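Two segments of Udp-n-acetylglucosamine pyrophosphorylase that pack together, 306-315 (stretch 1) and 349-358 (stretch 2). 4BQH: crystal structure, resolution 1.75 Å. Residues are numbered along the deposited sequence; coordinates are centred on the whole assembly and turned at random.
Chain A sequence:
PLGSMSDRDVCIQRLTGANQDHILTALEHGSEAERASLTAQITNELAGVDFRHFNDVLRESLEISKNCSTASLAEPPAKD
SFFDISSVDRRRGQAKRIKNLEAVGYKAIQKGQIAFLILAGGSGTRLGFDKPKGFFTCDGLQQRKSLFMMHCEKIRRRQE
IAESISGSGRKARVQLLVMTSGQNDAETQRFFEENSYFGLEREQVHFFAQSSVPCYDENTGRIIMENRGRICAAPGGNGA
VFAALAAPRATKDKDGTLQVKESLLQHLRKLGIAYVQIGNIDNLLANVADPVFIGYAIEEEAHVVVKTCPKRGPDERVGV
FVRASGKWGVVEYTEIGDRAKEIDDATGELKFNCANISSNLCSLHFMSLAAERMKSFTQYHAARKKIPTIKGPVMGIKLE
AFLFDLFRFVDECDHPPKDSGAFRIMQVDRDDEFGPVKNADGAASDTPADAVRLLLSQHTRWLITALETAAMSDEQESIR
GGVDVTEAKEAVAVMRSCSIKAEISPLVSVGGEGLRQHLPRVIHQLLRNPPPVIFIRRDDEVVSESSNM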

ATOM      1  N   VAL A 306       1.511  -5.260 -10.910  1.00  7.79           N
ATOM      2  CA  VAL A 306       0.480  -5.360  -9.878  1.00  8.31           C
ATOM      3  C   VAL A 306       0.432  -6.773  -9.323  1.00  8.18           C
ATOM      4  O   VAL A 306       0.602  -7.787 -10.066  1.00  8.23           O
ATOM      5  CB  VAL A 306      -0.925  -4.949 -10.384  1.00  8.14           C
ATOM      6  CG1 VAL A 306      -0.883  -3.498 -10.890  1.00  8.63           C
ATOM      7  CG2 VAL A 306      -1.403  -5.888 -11.490  1.00  8.65           C
ATOM      8  N   LYS A 307       0.214  -6.857  -8.014  1.00  8.42           N
ATOM      9  CA  LYS A 307      -0.107  -8.161  -7.436  1.00  9.16           C
ATOM     10  C   LYS A 307      -1.608  -8.362  -7.399  1.00  9.52           C
ATOM     11  O   LYS A 307      -2.361  -7.450  -7.060  1.00  9.85           O
ATOM     12  CB  LYS A 307       0.424  -8.286  -6.007  1.00  9.79           C
ATOM     13  CG  LYS A 307       1.875  -8.711  -5.968  1.00 10.73           C
ATOM     14  CD  LYS A 307       2.268  -8.913  -4.505  1.00 10.82           C
ATOM     15  CE  LYS A 307       3.702  -9.398  -4.417  1.00 11.80           C
ATOM     16  NZ  LYS A 307       4.196  -9.332  -3.003  1.00 11.69           N
ATOM     17  N   THR A 308      -2.033  -9.573  -7.713  1.00  8.98           N
ATOM     18  CA  THR A 308      -3.462  -9.906  -7.778  1.00  9.65           C
ATOM     19  C   THR A 308      -3.645 -11.282  -7.168  1.00  9.88           C
ATOM     20  O   THR A 308      -2.675 -12.031  -7.043  1.00  9.45           O
ATOM     21  CB  THR A 308      -3.958  -9.940  -9.232  1.00  9.84           C
ATOM     22  OG1 THR A 308      -3.162 -10.863  -9.994  1.00 10.96           O
ATOM     23  CG2 THR A 308      -3.815  -8.543  -9.856  1.00  9.60           C
ATOM     24  N   CYS A 309      -4.878 -11.612  -6.797  1.00 10.72           N
ATOM     25  CA  CYS A 309      -5.202 -12.932  -6.247  1.00 11.02           C
ATOM     26  C   CYS A 309      -6.430 -13.498  -6.980  1.00 10.86           C
ATOM     27  O   CYS A 309      -7.289 -12.727  -7.411  1.00 10.01           O
ATOM     28  CB  CYS A 309      -5.549 -12.790  -4.751  1.00 12.55           C
ATOM     29  SG  CYS A 309      -4.114 -12.286  -3.770  1.00 15.94           S
ATOM     30  N   PRO A 310      -6.545 -14.834  -7.083  1.00 10.88           N
ATOM     31  CA  PRO A 310      -7.811 -15.390  -7.563  1.00 11.20           C
ATOM     32  C   PRO A 310      -8.992 -14.910  -6.687  1.00 11.58           C
ATOM     33  O   PRO A 310      -8.830 -14.718  -5.473  1.00 11.61           O
ATOM     34  CB  PRO A 310      -7.635 -16.914  -7.404  1.00 11.46           C
ATOM     35  CG  PRO A 310      -6.177 -17.146  -7.152  1.00 11.77           C
ATOM     36  CD  PRO A 310      -5.587 -15.872  -6.644  1.00 11.32           C
ATOM     37  N   LYS A 311     -10.165 -14.722  -7.275  1.00 11.77           N
ATOM     38  CA  LYS A 311     -11.352 -14.377  -6.482  1.00 13.37           C
ATOM     39  C   LYS A 311     -11.745 -15.541  -5.574  1.00 14.30           C
ATOM     40  O   LYS A 311     -11.549 -16.695  -5.934  1.00 14.04           O
ATOM     41  CB  LYS A 311     -12.549 -13.995  -7.368  1.00 13.91           C
ATOM     42  CG  LYS A 311     -12.261 -12.796  -8.275  1.00 15.10           C
ATOM     43  CD  LYS A 311     -13.418 -11.814  -8.345  1.00 16.66           C
ATOM     44  CE  LYS A 311     -14.774 -12.465  -8.536  1.00 17.77           C
ATOM     45  NZ  LYS A 311     -15.910 -11.509  -8.612  1.00 18.49           N
ATOM     46  N   ARG A 312     -12.301 -15.219  -4.410  1.00 15.68           N
ATOM     47  CA  ARG A 312     -12.766 -16.245  -3.468  1.00 18.34           C
ATOM     48  C   ARG A 312     -14.005 -16.992  -3.976  1.00 19.46           C
ATOM     49  O   ARG A 312     -14.230 -18.170  -3.646  1.00 21.63           O
ATOM     50  CB  ARG A 312     -12.996 -15.619  -2.087  1.00 20.38           C
ATOM     51  CG  ARG A 312     -11.738 -15.620  -1.237  1.00 24.99           C
ATOM     52  CD  ARG A 312     -11.568 -16.985  -0.570  1.00 29.17           C
ATOM     53  NE  ARG A 312     -10.162 -17.362  -0.504  1.00 32.20           N
ATOM     54  CZ  ARG A 312      -9.392 -17.167   0.557  1.00 32.95           C
ATOM     55  NH1 ARG A 312      -9.915 -16.626   1.651  1.00 33.89           N
ATOM     56  NH2 ARG A 312      -8.112 -17.519   0.522  1.00 31.50           N
ATOM     57  N   GLY A 313     -14.789 -16.298  -4.783  1.00 17.65           N
ATOM     58  CA  GLY A 313     -15.917 -16.898  -5.505  1.00 18.03           C
ATOM     59  C   GLY A 313     -16.434 -15.826  -6.449  1.00 16.92           C
ATOM     60  O   GLY A 313     -16.004 -14.679  -6.356  1.00 15.45           O
ATOM     61  N   PRO A 314     -17.391 -16.182  -7.327  1.00 17.12           N
ATOM     62  CA  PRO A 314     -17.879 -15.244  -8.358  1.00 17.04           C
ATOM     63  C   PRO A 314     -18.445 -13.935  -7.813  1.00 17.06           C
ATOM     64  O   PRO A 314     -18.300 -12.890  -8.464  1.00 16.88           O
ATOM     65  CB  PRO A 314     -18.938 -16.072  -9.123  1.00 17.71           C
ATOM     66  CG  PRO A 314     -19.325 -17.167  -8.166  1.00 17.33           C
ATOM     67  CD  PRO A 314     -18.065 -17.488  -7.410  1.00 17.17           C
ATOM     68  N   ASP A 315     -19.047 -13.970  -6.619  1.00 15.76           N
ATOM     69  CA  ASP A 315     -19.683 -12.804  -6.025  1.00 16.62           C
ATOM     70  C   ASP A 315     -18.817 -11.985  -5.076  1.00 15.66           C
ATOM     71  O   ASP A 315     -19.311 -11.021  -4.459  1.00 15.83           O
ATOM     72  CB  ASP A 315     -20.989 -13.206  -5.303  1.00 17.81           C
ATOM     73  CG  ASP A 315     -22.028 -13.784  -6.248  1.00 19.75           C
ATOM     74  OD1 ASP A 315     -21.868 -13.663  -7.484  1.00 20.23           O
ATOM     75  OD2 ASP A 315     -23.030 -14.340  -5.749  1.00 19.44           O
ATOM     76  N   GLU A 349     -12.115 -22.291 -14.026  1.00 29.32           N
ATOM     77  CA  GLU A 349     -11.814 -21.074 -13.263  1.00 26.21           C
ATOM     78  C   GLU A 349     -12.514 -19.863 -13.884  1.00 22.48           C
ATOM     79  O   GLU A 349     -12.735 -19.838 -15.099  1.00 21.13           O
ATOM     80  CB  GLU A 349     -10.296 -20.851 -13.193  1.00 29.11           C
ATOM     81  CG  GLU A 349      -9.570 -21.908 -12.359  1.00 35.87           C
ATOM     82  CD  GLU A 349      -8.084 -21.645 -12.163  1.00 40.30           C
ATOM     83  OE1 GLU A 349      -7.467 -20.903 -12.964  1.00 45.63           O
ATOM     84  OE2 GLU A 349      -7.518 -22.202 -11.196  1.00 46.45           O
ATOM     85  N   LEU A 350     -12.862 -18.863 -13.062  1.00 19.44           N
ATOM     86  CA  LEU A 350     -13.445 -17.624 -13.578  1.00 18.58           C
ATOM     87  C   LEU A 350     -12.542 -17.028 -14.647  1.00 17.28           C
ATOM     88  O   LEU A 350     -11.323 -17.082 -14.535  1.00 17.21           O
ATOM     89  CB  LEU A 350     -13.631 -16.589 -12.459  1.00 18.50           C
ATOM     90  CG  LEU A 350     -14.667 -16.816 -11.354  1.00 20.13           C
ATOM     91  CD1 LEU A 350     -14.375 -15.880 -10.195  1.00 19.78           C
ATOM     92  CD2 LEU A 350     -16.098 -16.582 -11.841  1.00 19.22           C
ATOM     93  N   LYS A 351     -13.155 -16.462 -15.688  1.00 17.55           N
ATOM     94  CA  LYS A 351     -12.419 -15.791 -16.758  1.00 17.61           C
ATOM     95  C   LYS A 351     -11.751 -14.514 -16.237  1.00 16.16           C
ATOM     96  O   LYS A 351     -10.624 -14.204 -16.627  1.00 16.12           O
ATOM     97  CB  LYS A 351     -13.367 -15.447 -17.922  1.00 21.61           C
ATOM     98  CG  LYS A 351     -13.820 -16.672 -18.727  1.00 23.15           C
ATOM     99  CD  LYS A 351     -14.720 -16.277 -19.901  1.00 25.19           C
ATOM    100  CE  LYS A 351     -15.178 -17.501 -20.687  1.00 27.19           C
ATOM    101  NZ  LYS A 351     -16.351 -17.185 -21.558  1.00 29.90           N
ATOM    102  N   PHE A 352     -12.449 -13.797 -15.360  1.00 14.81           N
ATOM    103  CA  PHE A 352     -11.887 -12.583 -14.741  1.00 13.45           C
ATOM    104  C   PHE A 352     -11.491 -12.936 -13.329  1.00 11.80           C
ATOM    105  O   PHE A 352     -12.308 -12.901 -12.418  1.00 12.10           O
ATOM    106  CB  PHE A 352     -12.917 -11.466 -14.729  1.00 14.29           C
ATOM    107  CG  PHE A 352     -13.219 -10.899 -16.093  1.00 15.14           C
ATOM    108  CD1 PHE A 352     -12.476  -9.824 -16.588  1.00 15.77           C
ATOM    109  CD2 PHE A 352     -14.256 -11.419 -16.868  1.00 15.88           C
ATOM    110  CE1 PHE A 352     -12.758  -9.280 -17.840  1.00 16.80           C
ATOM    111  CE2 PHE A 352     -14.537 -10.880 -18.127  1.00 16.29           C
ATOM    112  CZ  PHE A 352     -13.790  -9.813 -18.608  1.00 16.50           C
ATOM    113  N   ASN A 353     -10.222 -13.292 -13.155  1.00 11.33           N
ATOM    114  CA  ASN A 353      -9.794 -13.938 -11.916  1.00 10.74           C
ATOM    115  C   ASN A 353      -8.535 -13.302 -11.317  1.00 10.43           C
ATOM    116  O   ASN A 353      -7.831 -13.923 -10.532  1.00  9.86           O
ATOM    117  CB  ASN A 353      -9.556 -15.438 -12.188  1.00 11.31           C
ATOM    118  CG  ASN A 353      -9.601 -16.273 -10.916  1.00 11.50           C
ATOM    119  OD1 ASN A 353     -10.366 -15.977  -9.990  1.00 11.99           O
ATOM    120  ND2 ASN A 353      -8.815 -17.343 -10.890  1.00 12.11           N
ATOM    121  N   CYS A 354      -8.251 -12.055 -11.690  1.00  9.82           N
ATOM    122  CA  CYS A 354      -7.096 -11.346 -11.085  1.00 10.40           C
ATOM    123  C   CYS A 354      -7.632 -10.209 -10.239  1.00 10.26           C
ATOM    124  O   CYS A 354      -7.797  -9.092 -10.728  1.00 10.18           O
ATOM    125  CB  CYS A 354      -6.138 -10.827 -12.161  1.00 11.09           C
ATOM    126  SG  CYS A 354      -5.351 -12.161 -13.100  1.00 13.79           S
ATOM    127  N   ALA A 355      -7.953 -10.513  -8.986  1.00 10.21           N
ATOM    128  CA  ALA A 355      -8.507  -9.496  -8.069  1.00 10.10           C
ATOM    129  C   ALA A 355      -7.447  -8.522  -7.547  1.00  9.80           C
ATOM    130  O   ALA A 355      -6.334  -8.914  -7.174  1.00  9.54           O
ATOM    131  CB  ALA A 355      -9.222 -10.179  -6.903  1.00 10.29           C
ATOM    132  N   ASN A 356      -7.823  -7.244  -7.515  1.00 10.00           N
ATOM    133  CA  ASN A 356      -6.963  -6.176  -7.072  1.00 10.60           C
ATOM    134  C   ASN A 356      -6.766  -6.193  -5.549  1.00 11.16           C
ATOM    135  O   ASN A 356      -7.715  -5.976  -4.811  1.00 11.98           O
ATOM    136  CB  ASN A 356      -7.579  -4.839  -7.523  1.00 11.13           C
ATOM    137  CG  ASN A 356      -6.744  -3.654  -7.099  1.00 11.01           C
ATOM    138  OD1 ASN A 356      -5.521  -3.761  -6.974  1.00 11.70           O
ATOM    139  ND2 ASN A 356      -7.393  -2.521  -6.869  1.00 11.51           N
ATOM    140  N   ILE A 357      -5.534  -6.431  -5.084  1.00 11.85           N
ATOM    141  CA  ILE A 357      -5.242  -6.362  -3.640  1.00 12.17           C
ATOM    142  C   ILE A 357      -4.450  -5.082  -3.264  1.00 12.25           C
ATOM    143  O   ILE A 357      -3.885  -4.976  -2.167  1.00 12.58           O
ATOM    144  CB  ILE A 357      -4.569  -7.650  -3.101  1.00 12.76           C
ATOM    145  CG1 ILE A 357      -3.203  -7.897  -3.759  1.00 13.01           C
ATOM    146  CG2 ILE A 357      -5.496  -8.858  -3.309  1.00 13.02           C
ATOM    147  CD1 ILE A 357      -2.269  -8.736  -2.903  1.00 13.95           C
ATOM    148  N   SER A 358      -4.449  -4.107  -4.166  1.00 11.77           N
ATOM    149  CA  SER A 358      -3.815  -2.797  -3.945  1.00 12.14           C
ATOM    150  C   SER A 358      -2.365  -2.948  -3.497  1.00 11.43           C
ATOM    151  O   SER A 358      -1.932  -2.343  -2.508  1.00 11.72           O
ATOM    152  CB  SER A 358      -4.614  -1.931  -2.957  1.00 14.46           C
ATOM    153  OG  SER A 358      -5.955  -1.903  -3.383  1.00 16.79           O
TER
HETATM  154  O   HOH W   1      -2.714  -4.738  -6.907  1.00 15.62           O
HETATM  155  O   HOH W   2     -11.456 -17.810  -8.369  1.00 21.65           O

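Stretch 1 enters the contact as a strand, 306-309, and leaves it as a loop; stretch 2 meets it with the short strand that begins at Ala 355 and with the loop before it. The two strands run antiparallel in register but are strongly splayed, with 121° between their directions, and together the stretches bury 591 Å². Lys 307 O lies 3.4 Å from Ile 357 CG1, and a water bridges Lys 307 O (2.7 Å from its oxygen) and Asn 356 OD1 (3.0 Å), linking the strands where no direct hydrogen bond joins them. The Lys 307 side chain starts sideways, with CB 4.1 Å from Ile 357 CD1, and its end then leads away to a partner elsewhere in the structure.

Thr 308 pairs with Asn 356 as a non-hydrogen-bonded bridge, their side chains on the same face of the sheet. Its CA makes a CA-H...O contact with Ala 355 O at 3.1 Å, and its OG1 rests 3.7 Å from Cys 354 CB. Cys 309 and Ala 355 form the hydrogen-bonded bridge: Cys 309 N donates to Ala 355 O (3.1 Å), and Ala 355 N donates to Cys 309 O (2.8 Å), both bonds bent to just over 150°. Their side chains share the other face, where Cys 309 SG packs 3.7 Å from Ile 357 CG2.

Pro 310 turns its CA toward stretch 2, in a CA-H...O contact with Asn 353 O at 3.3 Å (164° at the hydrogen, straighter than at Thr 308). The next amide takes a side-chain acceptor: Lys 311 N donates to Asn 353 OD1 (3.0 Å). That same OD1 also accepts from a second water (2.7 Å), which donates to Lys 311 O as well (2.7 Å), so both backbone polar groups of Lys 311 are tied to one side-chain oxygen. The Lys 311 side chain lies over stretch 2, with CG 4.2 Å from Ala 355 CB and CE 3.8 Å from Leu 350 CD1, before NZ returns to its own stretch to donate to Pro 314 O (2.8 Å).

Leu 350, whose CA-to-CB bond points toward stretch 1, closes this end of the contact: its CD1 approaches Gly 313 C at 4.3 Å, and its CD2 meets Pro 314 CB at 4.0 Å.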